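Local coordinates for possible glutathione S-transferase (Rhodopseudomonas palustris, PDB 3M8N), which probably transfers glutathione to electrophilic substrates, as a member of the glutathione S-transferase superfamily, at the interface of chains A and B. Residues are numbered along the deposited sequence; one frame, centred on the assembly and turned at random. Chains: chain A/B, Possible glutathione S-transferase.

Contact 1: the interface of chains A and B. Residues chain A 97-98, 101-102; chain B 68, 97-98, 101-102, 105.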
loop_
_atom_site.group_PDB
_atom_site.type_symbol
_atom_site.label_atom_id
_atom_site.label_comp_id
_atom_site.label_asym_id
_atom_site.label_seq_id
_atom_site.Cartn_x
_atom_site.Cartn_y
_atom_site.Cartn_z
HETATM N N MSE A 97 5.735 -3.069 -1.880
HETATM C CA MSE A 97 4.515 -2.445 -2.400
HETATM C C MSE A 97 3.800 -1.497 -1.447
HETATM O O MSE A 97 3.204 -0.522 -1.891
HETATM C CB MSE A 97 3.526 -3.523 -2.808
HETATM C CG MSE A 97 4.119 -4.481 -3.716
HETATM SE SE MSE A 97 2.916 -5.853 -4.431
HETATM C CE MSE A 97 2.062 -4.726 -5.521
ATOM N N PHE A 98 3.801 -1.806 -0.154
ATOM C CA PHE A 98 3.316 -0.855 0.823
ATOM C C PHE A 98 4.199 0.373 0.875
ATOM O O PHE A 98 3.679 1.459 0.956
ATOM C CB PHE A 98 3.109 -1.488 2.193
ATOM C CG PHE A 98 1.835 -2.295 2.276
ATOM C CD1 PHE A 98 0.614 -1.683 2.101
ATOM C CD2 PHE A 98 1.863 -3.679 2.443
ATOM C CE1 PHE A 98 -0.598 -2.413 2.172
ATOM C CE2 PHE A 98 0.674 -4.425 2.448
ATOM C CZ PHE A 98 -0.562 -3.757 2.342
ATOM N N GLN A 101 3.308 2.539 -1.931
ATOM C CA GLN A 101 2.028 3.238 -1.625
ATOM C C GLN A 101 2.122 4.535 -0.777
ATOM O O GLN A 101 1.477 5.494 -1.108
ATOM C CB GLN A 101 1.001 2.240 -1.009
ATOM C CG GLN A 101 -0.498 2.370 -1.426
ATOM C CD GLN A 101 -0.715 2.750 -2.855
ATOM O OE1 GLN A 101 -1.289 3.789 -3.126
ATOM N NE2 GLN A 101 -0.199 1.950 -3.796
ATOM N N HIS A 102 2.920 4.558 0.290
ATOM C CA HIS A 102 3.107 5.784 1.089
ATOM C C HIS A 102 4.304 6.680 0.728
ATOM O O HIS A 102 4.266 7.827 1.032
ATOM C CB HIS A 102 3.131 5.485 2.590
ATOM C CG HIS A 102 4.386 4.827 3.050
ATOM N ND1 HIS A 102 5.475 5.539 3.486
ATOM C CD2 HIS A 102 4.710 3.524 3.182
ATOM C CE1 HIS A 102 6.440 4.700 3.817
ATOM N NE2 HIS A 102 6.006 3.468 3.632
ATOM N N GLU B 68 7.131 -2.318 7.435
ATOM C CA GLU B 68 5.807 -1.904 6.930
ATOM C C GLU B 68 4.696 -2.605 7.733
ATOM O O GLU B 68 4.539 -3.818 7.695
ATOM C CB GLU B 68 5.664 -2.146 5.418
ATOM C CG GLU B 68 6.498 -1.225 4.548
ATOM C CD GLU B 68 6.066 0.191 4.588
ATOM O OE1 GLU B 68 4.913 0.480 4.978
ATOM O OE2 GLU B 68 6.874 1.063 4.211
HETATM N N MSE B 97 -6.268 -2.352 2.743
HETATM C CA MSE B 97 -4.970 -2.055 3.307
HETATM C C MSE B 97 -4.153 -1.084 2.473
HETATM O O MSE B 97 -3.562 -0.179 3.002
HETATM C CB MSE B 97 -4.207 -3.336 3.579
HETATM C CG MSE B 97 -4.824 -4.108 4.622
HETATM SE SE MSE B 97 -4.140 -5.883 4.745
HETATM C CE MSE B 97 -2.922 -5.481 6.112
ATOM N N PHE B 98 -4.132 -1.250 1.169
ATOM C CA PHE B 98 -3.507 -0.264 0.321
ATOM C C PHE B 98 -4.172 1.124 0.350
ATOM O O PHE B 98 -3.485 2.109 0.376
ATOM C CB PHE B 98 -3.357 -0.818 -1.103
ATOM C CG PHE B 98 -2.207 -1.793 -1.227
ATOM C CD1 PHE B 98 -0.891 -1.357 -1.104
ATOM C CD2 PHE B 98 -2.432 -3.138 -1.410
ATOM C CE1 PHE B 98 0.142 -2.266 -1.159
ATOM C CE2 PHE B 98 -1.392 -4.043 -1.493
ATOM C CZ PHE B 98 -0.108 -3.620 -1.353
ATOM N N GLN B 101 -3.219 2.968 3.272
ATOM C CA GLN B 101 -1.845 3.380 3.170
ATOM C C GLN B 101 -1.678 4.686 2.402
ATOM O O GLN B 101 -0.825 5.474 2.745
ATOM C CB GLN B 101 -1.028 2.239 2.587
ATOM C CG GLN B 101 0.399 2.382 2.655
ATOM C CD GLN B 101 0.895 2.096 4.028
ATOM O OE1 GLN B 101 1.674 2.845 4.621
ATOM N NE2 GLN B 101 0.436 1.005 4.560
ATOM N N HIS B 102 -2.498 4.951 1.400
ATOM C CA HIS B 102 -2.527 6.278 0.788
ATOM C C HIS B 102 -3.578 7.251 1.276
ATOM O O HIS B 102 -3.394 8.417 1.120
ATOM C CB HIS B 102 -2.601 6.183 -0.733
ATOM C CG HIS B 102 -3.888 5.652 -1.253
ATOM N ND1 HIS B 102 -5.010 6.426 -1.373
ATOM C CD2 HIS B 102 -4.223 4.431 -1.721
ATOM C CE1 HIS B 102 -5.994 5.701 -1.859
ATOM N NE2 HIS B 102 -5.536 4.492 -2.100
ATOM N N GLU B 105 -2.839 7.025 6.258
ATOM C CA GLU B 105 -1.458 7.230 6.650
ATOM C C GLU B 105 -0.993 8.591 6.172
ATOM O O GLU B 105 -1.074 8.882 4.978
ATOM C CB GLU B 105 -0.609 6.119 6.014
ATOM C CG GLU B 105 0.883 6.337 5.977
ATOM C CD GLU B 105 1.515 5.841 7.232
ATOM O OE1 GLU B 105 0.934 4.911 7.818
ATOM O OE2 GLU B 105 2.568 6.382 7.642
#
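A:Phe98 and B:Phe98 stack on each other at the centre of the two-fold interface between the glutathione S-transferase chains. The ring planes are turned by 15° and their centroids lie 4.0 Å apart. The overlap is offset: CE1 of each ring sits over the rim of the other, while the two side chains as a whole cross at about a right angle. Beside the stack, CB of the selenomethionine B:Met97 lies 3.9 Å from CZ of A:Phe98, and A:Met97 does the same for B:Phe98.

Further apolar contact comes from the glutamine stems. CB of A:Gln101 meets CG of B:Gln101 at 3.7 Å, and CG of A:Gln101 touches CD1 of B:Phe98.

The polar contacts lie further out. A:His102 and B:Glu68 reach tip to tip, and NE2 of the imidazole donates to carboxylate oxygen OE2 over 2.6 Å. The acceptor lies in the ring plane, 6° out of it, and offers its syn lone pair, so the bond is well aimed. With CG between the backbone N and the carbonyl carbon (chi1 73°), the A:His102 ring points toward B:Glu68. B:Gln101 runs alongside this histidine, pointing the same way, with its amide oxygen near the ring carbon CD2. The twin arrangement brings OE1 of A:Gln101 to 3.3 Å from CD2 of B:His102.

Contact 2: the interface of chains A and B. Residues chain A 54, 68, 70-71, 101; chain B 94-95, 98-99, 102.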
loop_
_atom_site.group_PDB
_atom_site.type_symbol
_atom_site.label_atom_id
_atom_site.label_comp_id
_atom_site.label_asym_id
_atom_site.label_seq_id
_atom_site.Cartn_x
_atom_site.Cartn_y
_atom_site.Cartn_z
ATOM N N GLN A 54 -12.330 5.005 -8.450
ATOM C CA GLN A 54 -10.979 4.504 -8.647
ATOM C C GLN A 54 -10.764 3.800 -10.011
ATOM O O GLN A 54 -11.503 2.927 -10.395
ATOM C CB GLN A 54 -10.644 3.559 -7.504
ATOM C CG GLN A 54 -10.744 4.158 -6.132
ATOM C CD GLN A 54 -9.605 3.731 -5.224
ATOM O OE1 GLN A 54 -8.453 4.214 -5.368
ATOM N NE2 GLN A 54 -9.907 2.860 -4.255
ATOM N N GLU A 68 -7.541 -0.664 -6.457
ATOM C CA GLU A 68 -6.165 -0.526 -5.931
ATOM C C GLU A 68 -5.173 -1.325 -6.761
ATOM O O GLU A 68 -5.087 -2.537 -6.640
ATOM C CB GLU A 68 -5.989 -0.877 -4.433
ATOM C CG GLU A 68 -6.751 0.028 -3.435
ATOM C CD GLU A 68 -6.221 1.454 -3.324
ATOM O OE1 GLU A 68 -5.005 1.690 -3.598
ATOM O OE2 GLU A 68 -7.037 2.341 -2.990
ATOM N N ASN A 70 -2.216 -2.030 -6.489
ATOM C CA ASN A 70 -1.281 -2.963 -5.851
ATOM C C ASN A 70 -1.939 -4.207 -5.335
ATOM O O ASN A 70 -1.297 -5.251 -5.258
ATOM C CB ASN A 70 -0.489 -2.297 -4.724
ATOM C CG ASN A 70 0.597 -1.354 -5.219
ATOM O OD1 ASN A 70 0.723 -1.023 -6.368
ATOM N ND2 ASN A 70 1.359 -0.927 -4.328
ATOM N N ALA A 71 -3.224 -4.094 -4.971
ATOM C CA ALA A 71 -4.073 -5.258 -4.689
ATOM C C ALA A 71 -4.418 -6.064 -5.952
ATOM O O ALA A 71 -4.482 -7.270 -5.909
ATOM C CB ALA A 71 -5.381 -4.832 -3.965
ATOM N N GLN A 101 3.308 2.539 -1.931
ATOM C CA GLN A 101 2.028 3.238 -1.625
ATOM C C GLN A 101 2.122 4.535 -0.777
ATOM O O GLN A 101 1.477 5.494 -1.108
ATOM C CB GLN A 101 1.001 2.240 -1.009
ATOM C CG GLN A 101 -0.498 2.370 -1.426
ATOM C CD GLN A 101 -0.715 2.750 -2.855
ATOM O OE1 GLN A 101 -1.289 3.789 -3.126
ATOM N NE2 GLN A 101 -0.199 1.950 -3.796
ATOM N N LEU B 94 -6.386 -6.829 0.970
ATOM C CA LEU B 94 -5.308 -6.003 0.491
ATOM C C LEU B 94 -5.764 -4.728 -0.087
ATOM O O LEU B 94 -5.127 -3.717 0.120
ATOM C CB LEU B 94 -4.440 -6.727 -0.523
ATOM C CG LEU B 94 -3.496 -7.750 0.108
ATOM C CD1 LEU B 94 -2.896 -8.617 -0.930
ATOM C CD2 LEU B 94 -2.395 -7.153 0.926
ATOM N N GLN B 95 -6.851 -4.758 -0.813
ATOM C CA GLN B 95 -7.417 -3.533 -1.339
ATOM C C GLN B 95 -7.644 -2.469 -0.243
ATOM O O GLN B 95 -7.280 -1.328 -0.419
ATOM C CB GLN B 95 -8.711 -3.796 -2.094
ATOM C CG GLN B 95 -9.465 -2.532 -2.500
ATOM C CD GLN B 95 -10.859 -2.730 -2.949
ATOM O OE1 GLN B 95 -11.151 -3.392 -3.913
ATOM N NE2 GLN B 95 -11.736 -2.090 -2.282
ATOM N N PHE B 98 -4.132 -1.250 1.169
ATOM C CA PHE B 98 -3.507 -0.264 0.321
ATOM C C PHE B 98 -4.172 1.124 0.350
ATOM O O PHE B 98 -3.485 2.109 0.376
ATOM C CB PHE B 98 -3.357 -0.818 -1.103
ATOM C CG PHE B 98 -2.207 -1.793 -1.227
ATOM C CD1 PHE B 98 -0.891 -1.357 -1.104
ATOM C CD2 PHE B 98 -2.432 -3.138 -1.410
ATOM C CE1 PHE B 98 0.142 -2.266 -1.159
ATOM C CE2 PHE B 98 -1.392 -4.043 -1.493
ATOM C CZ PHE B 98 -0.108 -3.620 -1.353
ATOM N N PHE B 99 -5.504 1.170 0.329
ATOM C CA PHE B 99 -6.321 2.345 0.584
ATOM C C PHE B 99 -5.919 3.030 1.884
ATOM O O PHE B 99 -5.745 4.200 1.918
ATOM C CB PHE B 99 -7.788 1.927 0.679
ATOM C CG PHE B 99 -8.713 3.044 1.087
ATOM C CD1 PHE B 99 -9.159 3.983 0.160
ATOM C CD2 PHE B 99 -9.137 3.172 2.394
ATOM C CE1 PHE B 99 -10.008 4.994 0.555
ATOM C CE2 PHE B 99 -9.979 4.225 2.785
ATOM C CZ PHE B 99 -10.406 5.099 1.853
ATOM N N HIS B 102 -2.498 4.951 1.400
ATOM C CA HIS B 102 -2.527 6.278 0.788
ATOM C C HIS B 102 -3.578 7.251 1.276
ATOM O O HIS B 102 -3.394 8.417 1.120
ATOM C CB HIS B 102 -2.601 6.183 -0.733
ATOM C CG HIS B 102 -3.888 5.652 -1.253
ATOM N ND1 HIS B 102 -5.010 6.426 -1.373
ATOM C CD2 HIS B 102 -4.223 4.431 -1.721
ATOM C CE1 HIS B 102 -5.994 5.701 -1.859
ATOM N NE2 HIS B 102 -5.536 4.492 -2.100
#
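A:Asn70 lays its CB over the centre of the B:Phe98 ring, 3.5 Å from the centroid, in a CH-pi contact. The amide plane stands almost upright on the ring, with ND2 3.6 Å from CE1 of B:Phe98. Next to it, the methyl of A:Ala71 packs against the backbone of the partner helix, its CB 3.6 Å from CA of B:Gln95.

Moving outward, A:Glu68 crosses B:Gln95 at about a right angle, CG against CG at 3.8 Å. Its chain then bends at chi2 (-70°), which carries the carboxylate past the backbone of B:Phe99 to the imidazole of B:His102. There NE2 of B:His102 donates to OE2 of A:Glu68 over 2.8 Å, nearly straight at 173°, from the syn side and somewhat out of the carboxylate plane. The same oxygen accepts a second bond, 3.2 Å from the side-chain amide NE2 of A:Gln54, which arrives from above that plane and helps to fix the carboxylate's rotation. An alanine in place of A:Glu68 would probably leave B:His102 NE2 and A:Gln54 NE2 without their shared acceptor and open a gap beside B:Gln95.

A:Glu68 lies between strand 65-67 and helix 69-77, in the Glu-Ser loop expected to help bind glutathione, so this interface probably borders the active site; the loop and the helix start dock along helix 87-103 of chain B.

Contact 3: the interface of chains A and B. Residues chain A 74, 91, 94, 98; chain B 71, 74, 94, 98.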
loop_
_atom_site.group_PDB
_atom_site.type_symbol
_atom_site.label_atom_id
_atom_site.label_comp_id
_atom_site.label_asym_id
_atom_site.label_seq_id
_atom_site.Cartn_x
_atom_site.Cartn_y
_atom_site.Cartn_z
ATOM N N TRP A 74 -1.300 -8.131 -6.768
ATOM C CA TRP A 74 -1.237 -9.316 -5.945
ATOM C C TRP A 74 -2.195 -10.429 -6.418
ATOM O O TRP A 74 -1.802 -11.589 -6.492
ATOM C CB TRP A 74 -1.494 -8.958 -4.487
ATOM C CG TRP A 74 -1.382 -10.155 -3.596
ATOM C CD1 TRP A 74 -0.270 -10.571 -2.913
ATOM C CD2 TRP A 74 -2.412 -11.105 -3.292
ATOM N NE1 TRP A 74 -0.540 -11.693 -2.210
ATOM C CE2 TRP A 74 -1.851 -12.051 -2.410
ATOM C CE3 TRP A 74 -3.787 -11.217 -3.639
ATOM C CZ2 TRP A 74 -2.622 -13.177 -1.886
ATOM C CZ3 TRP A 74 -4.556 -12.319 -3.130
ATOM C CH2 TRP A 74 -3.949 -13.293 -2.267
ATOM N N ALA A 91 6.028 -11.632 1.906
ATOM C CA ALA A 91 5.774 -10.507 2.794
ATOM C C ALA A 91 6.711 -9.352 2.439
ATOM O O ALA A 91 6.319 -8.212 2.487
ATOM C CB ALA A 91 5.943 -10.933 4.242
ATOM N N LEU A 94 5.294 -7.509 -0.529
ATOM C CA LEU A 94 4.241 -6.635 -0.040
ATOM C C LEU A 94 4.803 -5.469 0.691
ATOM O O LEU A 94 4.311 -4.387 0.553
ATOM C CB LEU A 94 3.222 -7.399 0.859
ATOM C CG LEU A 94 2.222 -8.299 0.112
ATOM C CD1 LEU A 94 1.587 -9.295 1.016
ATOM C CD2 LEU A 94 1.179 -7.569 -0.773
ATOM N N PHE A 98 3.801 -1.806 -0.154
ATOM C CA PHE A 98 3.316 -0.855 0.823
ATOM C C PHE A 98 4.199 0.373 0.875
ATOM O O PHE A 98 3.679 1.459 0.956
ATOM C CB PHE A 98 3.109 -1.488 2.193
ATOM C CG PHE A 98 1.835 -2.295 2.276
ATOM C CD1 PHE A 98 0.614 -1.683 2.101
ATOM C CD2 PHE A 98 1.863 -3.679 2.443
ATOM C CE1 PHE A 98 -0.598 -2.413 2.172
ATOM C CE2 PHE A 98 0.674 -4.425 2.448
ATOM C CZ PHE A 98 -0.562 -3.757 2.342
ATOM N N ALA B 71 2.393 -5.026 5.896
ATOM C CA ALA B 71 3.083 -6.205 5.475
ATOM C C ALA B 71 3.328 -7.133 6.647
ATOM O O ALA B 71 3.228 -8.322 6.527
ATOM C CB ALA B 71 4.396 -5.845 4.819
ATOM N N TRP B 74 0.035 -8.871 7.294
ATOM C CA TRP B 74 -0.190 -9.906 6.370
ATOM C C TRP B 74 0.615 -11.108 6.744
ATOM O O TRP B 74 0.103 -12.207 6.763
ATOM C CB TRP B 74 0.161 -9.419 4.970
ATOM C CG TRP B 74 -0.065 -10.454 3.891
ATOM C CD1 TRP B 74 0.786 -11.404 3.465
ATOM C CD2 TRP B 74 -1.247 -10.617 3.178
ATOM N NE1 TRP B 74 0.199 -12.178 2.519
ATOM C CE2 TRP B 74 -1.063 -11.703 2.313
ATOM C CE3 TRP B 74 -2.499 -9.958 3.204
ATOM C CZ2 TRP B 74 -2.079 -12.154 1.438
ATOM C CZ3 TRP B 74 -3.552 -10.424 2.323
ATOM C CH2 TRP B 74 -3.304 -11.499 1.445
ATOM N N LEU B 94 -6.386 -6.829 0.970
ATOM C CA LEU B 94 -5.308 -6.003 0.491
ATOM C C LEU B 94 -5.764 -4.728 -0.087
ATOM O O LEU B 94 -5.127 -3.717 0.120
ATOM C CB LEU B 94 -4.440 -6.727 -0.523
ATOM C CG LEU B 94 -3.496 -7.750 0.108
ATOM C CD1 LEU B 94 -2.896 -8.617 -0.930
ATOM C CD2 LEU B 94 -2.395 -7.153 0.926
ATOM N N PHE B 98 -4.132 -1.250 1.169
ATOM C CA PHE B 98 -3.507 -0.264 0.321
ATOM C C PHE B 98 -4.172 1.124 0.350
ATOM O O PHE B 98 -3.485 2.109 0.376
ATOM C CB PHE B 98 -3.357 -0.818 -1.103
ATOM C CG PHE B 98 -2.207 -1.793 -1.227
ATOM C CD1 PHE B 98 -0.891 -1.357 -1.104
ATOM C CD2 PHE B 98 -2.432 -3.138 -1.410
ATOM C CE1 PHE B 98 0.142 -2.266 -1.159
ATOM C CE2 PHE B 98 -1.392 -4.043 -1.493
ATOM C CZ PHE B 98 -0.108 -3.620 -1.353
#
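A:Trp74 and B:Leu94 meet face to methyl, and the indole can be followed outward along this contact. Its CB comes first, 3.8 Å from the CD1 methyl of B:Leu94. CG, the first ring atom, is nearer to that methyl, at 3.4 Å, with CD2 next to it, and CD1 and CE3 lie on either side a little farther away. The methyl therefore covers the five-membered ring in a CH-pi contact, 3.6 Å from its centroid. CG of A:Trp74 is anti to the backbone N (chi1 -178°), which sends the indole away from its own helix toward the other subunit. NE1 and CE2 meet both B:Leu94 and B:Trp74; at the benzo end CZ2 of A:Trp74 comes to 3.5 Å from CZ2 of B:Trp74. Here the CZ2/CH2 edge of B:Trp74 stands over the face of A:Trp74, the planes 73° apart.

The twin contact places CD1 of A:Leu94 over the five-membered ring of B:Trp74, 3.4 Å from its centroid. Between the tryptophans and the phenylalanine stack, the CD2 methyls of A:Leu94 and B:Leu94 approach to 4.0 Å. CD2 of A:Phe98 borders B:Ala71, whose CB also touches the backbone oxygen of A:Ala91. The patch is almost wholly apolar, with no polar pair close enough to bond between the chains, and is held by shape and ring contacts.

Each tryptophan projects from helix 69-77, and each leucine from the long helix starting at residue 87 in the opposite chain.

Contact 4: the interface of chains A and B. Residues chain A 87, 91; chain B 4, 75-76, 78.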
loop_
_atom_site.group_PDB
_atom_site.type_symbol
_atom_site.label_atom_id
_atom_site.label_comp_id
_atom_site.label_asym_id
_atom_site.label_seq_id
_atom_site.Cartn_x
_atom_site.Cartn_y
_atom_site.Cartn_z
ATOM N N ARG A 87 6.805 -17.732 2.741
ATOM C CA ARG A 87 5.995 -16.776 3.419
ATOM C C ARG A 87 6.720 -15.430 3.601
ATOM O O ARG A 87 6.117 -14.377 3.461
ATOM C CB ARG A 87 5.601 -17.351 4.762
ATOM C CG ARG A 87 4.610 -16.518 5.529
ATOM C CD ARG A 87 4.068 -17.328 6.601
ATOM N NE ARG A 87 3.804 -16.455 7.725
ATOM C CZ ARG A 87 3.498 -16.869 8.948
ATOM N NH1 ARG A 87 3.405 -18.176 9.203
ATOM N NH2 ARG A 87 3.273 -15.975 9.909
ATOM N N ALA A 91 6.028 -11.632 1.906
ATOM C CA ALA A 91 5.774 -10.507 2.794
ATOM C C ALA A 91 6.711 -9.352 2.439
ATOM O O ALA A 91 6.319 -8.212 2.487
ATOM C CB ALA A 91 5.943 -10.933 4.242
ATOM N N TYR B 4 9.552 -14.233 16.910
ATOM C CA TYR B 4 9.107 -12.839 16.968
ATOM C C TYR B 4 9.627 -11.889 18.069
ATOM O O TYR B 4 9.309 -11.991 19.280
ATOM C CB TYR B 4 7.591 -12.749 16.927
ATOM C CG TYR B 4 6.914 -13.506 15.819
ATOM C CD1 TYR B 4 7.597 -13.865 14.636
ATOM C CD2 TYR B 4 5.556 -13.839 15.946
ATOM C CE1 TYR B 4 6.933 -14.573 13.607
ATOM C CE2 TYR B 4 4.895 -14.544 14.943
ATOM C CZ TYR B 4 5.579 -14.902 13.778
ATOM O OH TYR B 4 4.851 -15.593 12.835
ATOM N N TYR B 75 1.888 -10.913 7.015
ATOM C CA TYR B 75 2.773 -11.981 7.416
ATOM C C TYR B 75 2.275 -12.827 8.634
ATOM O O TYR B 75 2.313 -14.074 8.661
ATOM C CB TYR B 75 4.178 -11.378 7.675
ATOM C CG TYR B 75 5.173 -12.420 8.112
ATOM C CD1 TYR B 75 5.821 -13.200 7.195
ATOM C CD2 TYR B 75 5.408 -12.670 9.458
ATOM C CE1 TYR B 75 6.693 -14.205 7.586
ATOM C CE2 TYR B 75 6.292 -13.668 9.863
ATOM C CZ TYR B 75 6.926 -14.419 8.917
ATOM O OH TYR B 75 7.808 -15.408 9.289
ATOM N N LEU B 76 1.836 -12.113 9.655
ATOM C CA LEU B 76 1.425 -12.699 10.863
ATOM C C LEU B 76 0.087 -13.381 10.694
ATOM O O LEU B 76 -0.201 -14.303 11.414
ATOM C CB LEU B 76 1.325 -11.593 11.888
ATOM C CG LEU B 76 2.603 -10.938 12.453
ATOM C CD1 LEU B 76 2.278 -9.766 13.373
ATOM C CD2 LEU B 76 3.414 -11.917 13.240
ATOM N N VAL B 78 -1.142 -14.994 7.941
ATOM C CA VAL B 78 -1.154 -16.064 6.916
ATOM C C VAL B 78 -1.481 -17.366 7.604
ATOM O O VAL B 78 -0.857 -17.699 8.591
ATOM C CB VAL B 78 0.233 -16.166 6.172
ATOM C CG1 VAL B 78 0.463 -17.545 5.567
ATOM C CG2 VAL B 78 0.290 -15.171 5.132
#
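A:Arg87 lies across B:Tyr75 at the outer part of the subunit contact of this glutathione S-transferase family member. Its side chain, CG anti to the backbone N (chi1 -173°) and bent at chi3, takes the guanidinium from the start of helix 87-117 to the end of helix 69-77 of chain B.

The hydrogen bond joins the guanidinium to the main chain: NH2 of A:Arg87 donates to the carbonyl oxygen of B:Tyr75 over 2.5 Å. It is short but bent, with 127° at the hydrogen, and the oxygen is tilted from the guanidinium plane. NE is near this oxygen, but its N-H points away. The hydroxyl of B:Tyr4 lies 3.3 Å from NH2 of A:Arg87, its ring crossing the arginine at about a right angle.

In a cation-pi contact, NE of A:Arg87 stands over the face of the B:Tyr75 ring, 3.9 Å from the centroid and toward the rim, with the guanidinium plane turned 44° from the ring.

Apolar contact comes from the arginine stem. CG of A:Arg87 touches CE1 of B:Tyr75 at 3.7 Å, while CD passes B:Val78 CG1 at 3.8 Å, the two side chains running in opposite directions. One turn along the helix, the A:Ala91 methyl packs against CD1 of B:Tyr75 at 3.7 Å. An alanine in place of A:Arg87 would probably leave the B:Tyr75 carbonyl without this donor, and the B:Tyr75 ring without the guanidinium over its face.

Contacts 1, 2 and 3 crowd together at the dimer centre, with C-alpha centres about 7 to 9 Å apart. B:Phe98 belongs to all three, A:Phe98 to contacts 1 and 3, A:Gln101 and B:His102 to contacts 1 and 2, and B:Leu94 to contacts 2 and 3. Contact 4 lies farther out, about 10 Å from contact 3, with which it shares A:Ala91, and about 17 and 19 Å from contacts 1 and 2. The helix beginning at residue 87 takes part in all four and helix 69-77 in contacts 2, 3 and 4, joining N- and C-terminal regions of opposite subunits, consistent with the family's typical dimer.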